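Local coordinates for protein transcriptional regulator, MerR-family (Cupriavidus metallidurans CH34, PDB 5GPE) that selectively recognises lead(II) and acts as a MerR-family transcription activator, probably by binding promoter DNA as a dimer, at the interface of chains A and B. Residues are numbered along the deposited sequence; one frame, centred on the assembly and turned at random. Chains: chain A/B, Transcriptional regulator, MerR-family.

Contact 1: the interface of chains A and B. Residues chain A 78, 82, 85-86; chain B 110, 113, 124.
The start of chain A's long helix 79-111, with A:Cys78 in the loop just before it, meets the end of the same helix in chain B, the loop that follows it and the short helix 123-128. This is one of the two lead-binding ends of a two-fold symmetric MerR-type dimer. B:Arg110 carries the contact. Its CG lies anti to the backbone N (chi1 179°) and the chain then bends at chi2, which turns the guanidinium toward chain A, with A:Asn82 against one face and A:Asp86 at its edge. The carboxylate plane of A:Asp86 is turned 35° from that of the guanidinium. B:Arg110 NE forms a salt bridge to A:Asp86 OD1 at 3.0 Å; NE also has weak hydrogen bonds to both carboxylate oxygens.

The face against A:Asn82 is covered by its amide. The two planes are 15° apart, and A:Asn82 CG stands over the centre of the guanidinium, 3.7 Å from B:Arg110 CZ, although the side chains run at about a right angle to each other. From within chain B, NH1 of B:Arg110 donates to the backbone O of B:Cys113 over 2.8 Å, a short but clearly bent bond. That oxygen lies close to the guanidinium plane, and the bond, the carboxylate and the amide together may help to limit rotation of the group while tying the helix end to the metal-binding loop.

Beneath the polar layer, A:Val85 CG1 packs 3.9 Å from B:Arg110 CB, and its other methyl, CG2, lies 4.1 Å from B:Ile124 CD1. B:Cys113, a lead ligand, brings its CB to 3.5 Å from A:Asn82 OD1. Its sulfur points toward the loop of the other chain, where B:Cys113 SG and A:Cys78 SG are 3.8 Å apart, too far for a disulfide but a spacing that would suit two thiolates sharing one lead ion.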
loop_
_atom_site.group_PDB
_atom_site.type_symbol
_atom_site.label_atom_id
_atom_site.label_comp_id
_atom_site.label_asym_id
_atom_site.label_seq_id
_atom_site.Cartn_x
_atom_site.Cartn_y
_atom_site.Cartn_z
ATOM N N CYS A 78 -5.630 -22.780 -19.694
ATOM C CA CYS A 78 -4.807 -21.801 -18.969
ATOM C C CYS A 78 -4.992 -20.329 -19.396
ATOM O O CYS A 78 -4.258 -19.463 -18.915
ATOM C CB CYS A 78 -3.335 -22.196 -19.014
ATOM S SG CYS A 78 -2.528 -21.897 -20.603
ATOM N N ASN A 82 -3.200 -16.085 -18.285
ATOM C CA ASN A 82 -2.783 -14.951 -19.128
ATOM C C ASN A 82 -3.558 -13.686 -18.760
ATOM O O ASN A 82 -2.970 -12.625 -18.620
ATOM C CB ASN A 82 -2.997 -15.239 -20.631
ATOM C CG ASN A 82 -2.057 -16.310 -21.184
ATOM O OD1 ASN A 82 -0.911 -16.414 -20.772
ATOM N ND2 ASN A 82 -2.550 -17.109 -22.127
ATOM N N VAL A 85 -2.363 -12.168 -15.375
ATOM C CA VAL A 85 -1.113 -11.426 -15.521
ATOM C C VAL A 85 -1.340 -10.118 -16.294
ATOM O O VAL A 85 -0.787 -9.101 -15.932
ATOM C CB VAL A 85 -0.020 -12.276 -16.182
ATOM C CG1 VAL A 85 1.219 -11.450 -16.459
ATOM C CG2 VAL A 85 0.333 -13.461 -15.278
ATOM N N ASP A 86 -2.137 -10.169 -17.358
ATOM C CA ASP A 86 -2.490 -8.957 -18.110
ATOM C C ASP A 86 -3.167 -7.908 -17.239
ATOM O O ASP A 86 -2.857 -6.729 -17.349
ATOM C CB ASP A 86 -3.397 -9.278 -19.304
ATOM C CG ASP A 86 -2.660 -9.970 -20.436
ATOM O OD1 ASP A 86 -1.419 -9.851 -20.528
ATOM O OD2 ASP A 86 -3.325 -10.666 -21.238
ATOM N N ARG B 110 4.328 -12.806 -18.978
ATOM C CA ARG B 110 3.234 -12.937 -19.938
ATOM C C ARG B 110 3.681 -13.523 -21.286
ATOM O O ARG B 110 2.939 -14.310 -21.889
ATOM C CB ARG B 110 2.557 -11.578 -20.157
ATOM C CG ARG B 110 1.408 -11.561 -21.157
ATOM C CD ARG B 110 0.258 -12.468 -20.749
ATOM N NE ARG B 110 -0.775 -12.540 -21.788
ATOM C CZ ARG B 110 -0.745 -13.330 -22.858
ATOM N NH1 ARG B 110 0.266 -14.167 -23.089
ATOM N NH2 ARG B 110 -1.752 -13.297 -23.707
ATOM N N CYS B 113 3.732 -17.489 -22.305
ATOM C CA CYS B 113 2.590 -18.301 -22.757
ATOM C C CYS B 113 1.917 -17.608 -23.946
ATOM O O CYS B 113 1.670 -16.433 -23.891
ATOM C CB CYS B 113 1.643 -18.588 -21.590
ATOM S SG CYS B 113 0.588 -20.066 -21.801
ATOM N N ILE B 124 3.464 -19.768 -18.076
ATOM C CA ILE B 124 3.490 -18.954 -16.860
ATOM C C ILE B 124 3.576 -19.843 -15.616
ATOM O O ILE B 124 4.433 -19.630 -14.763
ATOM C CB ILE B 124 2.285 -17.983 -16.791
ATOM C CG1 ILE B 124 2.411 -16.920 -17.890
ATOM C CG2 ILE B 124 2.198 -17.290 -15.425
ATOM C CD1 ILE B 124 1.113 -16.197 -18.219
#

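Contact 2: the interface of chains A and B. Residues chain A 89, 93; chain B 103, 107.
A:Arg93 and B:Glu103 meet between the two long helices 79-111, one from each chain, that form the coiled-coil dimerisation element of this MerR-family regulator. From CB, the side chain of A:Arg93 sets out with CG anti to the carbonyl carbon and beside the backbone N (chi1 -73°). It then runs extended from CG to NE, and this reach brings its head group to the partner helix. Along the way, CG passes 3.6 Å from B:Glu103 OE2, and CD lies at a similar distance from the same oxygen. These are van der Waals approaches that bring the aliphatic stem up beside the acid.

NE makes the principal polar contact. It donates to B:Glu103 OE2 at 2.7 Å with an angle of 163° at the hydrogen, a nearly straight hydrogen bond that is also a salt bridge. The acceptor uses its anti lone pair, the one directed away from the other carboxylate oxygen, and lies close to the guanidinium plane. The carboxylate itself is turned 78° from that plane, so the guanidinium edge meets one carboxylate oxygen, with the carboxylate plane nearly perpendicular, and the two groups do not form a parallel two-oxygen fork. B:Glu103 presents this oxygen through a chain bent at chi2.

Beyond NE, CZ lies 3.4 Å from OE2 of B:Glu103. At the tip, NH2 has a weak second bond to that oxygen and comes within 3.4 Å of B:Met107 SD, while B:Met107 CE lies at the guanidinium edge. The thioether thus borders the tip beside the acid, its chain bent at chi3. A:Ile89, from the same helix as the arginine, places CG2 over the centre of one guanidinium face and backs the charged group with a methyl. Its other branch crosses the interface, where A:Ile89 CD1 rests 4.0 Å from B:Met107 CA.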
loop_
_atom_site.group_PDB
_atom_site.type_symbol
_atom_site.label_atom_id
_atom_site.label_comp_id
_atom_site.label_asym_id
_atom_site.label_seq_id
_atom_site.Cartn_x
_atom_site.Cartn_y
_atom_site.Cartn_z
ATOM N N ILE A 89 -0.551 -6.324 -14.953
ATOM C CA ILE A 89 0.244 -5.367 -15.729
ATOM C C ILE A 89 -0.524 -4.039 -15.907
ATOM O O ILE A 89 0.039 -2.959 -15.685
ATOM C CB ILE A 89 0.641 -5.951 -17.100
ATOM C CG1 ILE A 89 1.689 -7.052 -16.926
ATOM C CG2 ILE A 89 1.179 -4.877 -18.031
ATOM C CD1 ILE A 89 1.861 -7.928 -18.150
ATOM N N ARG A 93 0.580 -0.263 -14.459
ATOM C CA ARG A 93 0.701 0.877 -15.380
ATOM C C ARG A 93 -0.111 2.090 -14.918
ATOM O O ARG A 93 0.359 3.218 -14.980
ATOM C CB ARG A 93 0.307 0.474 -16.794
ATOM C CG ARG A 93 1.356 -0.394 -17.458
ATOM C CD ARG A 93 0.881 -0.981 -18.772
ATOM N NE ARG A 93 1.970 -1.716 -19.405
ATOM C CZ ARG A 93 1.865 -2.520 -20.460
ATOM N NH1 ARG A 93 0.705 -2.743 -21.060
ATOM N NH2 ARG A 93 2.954 -3.119 -20.914
ATOM N N GLU B 103 6.760 -4.063 -13.736
ATOM C CA GLU B 103 6.065 -4.089 -15.025
ATOM C C GLU B 103 6.838 -4.900 -16.078
ATOM O O GLU B 103 6.263 -5.772 -16.728
ATOM C CB GLU B 103 5.828 -2.680 -15.566
ATOM C CG GLU B 103 4.935 -2.662 -16.809
ATOM C CD GLU B 103 5.374 -1.673 -17.901
ATOM O OE1 GLU B 103 6.583 -1.404 -17.960
ATOM O OE2 GLU B 103 4.570 -1.212 -18.766
ATOM N N MET B 107 5.713 -8.404 -17.841
ATOM C CA MET B 107 5.669 -8.509 -19.311
ATOM C C MET B 107 6.442 -9.741 -19.810
ATOM O O MET B 107 5.994 -10.459 -20.702
ATOM C CB MET B 107 6.218 -7.236 -19.960
ATOM C CG MET B 107 5.273 -6.037 -19.805
ATOM S SD MET B 107 6.042 -4.466 -20.279
ATOM C CE MET B 107 6.108 -4.697 -22.064
#

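Contact 1 and contact 2 lie about 12 Å apart, measured between the centres of their C-alpha atoms, and share helix 79-111 of both chains. The chain A residues on this helix rise from 82 to 93 while those of chain B fall from 110 to 103, which is the evidence for an antiparallel pairing. Contact 1 brings in the metal-binding loop and helix 123-128, whereas contact 2 is purely helix against helix. Two-fold symmetry repeats both toward the opposite end of the dimer. The shared helices offer a possible route by which lead binding could influence the relative placement of the DNA-binding domains, though the structure alone does not show it.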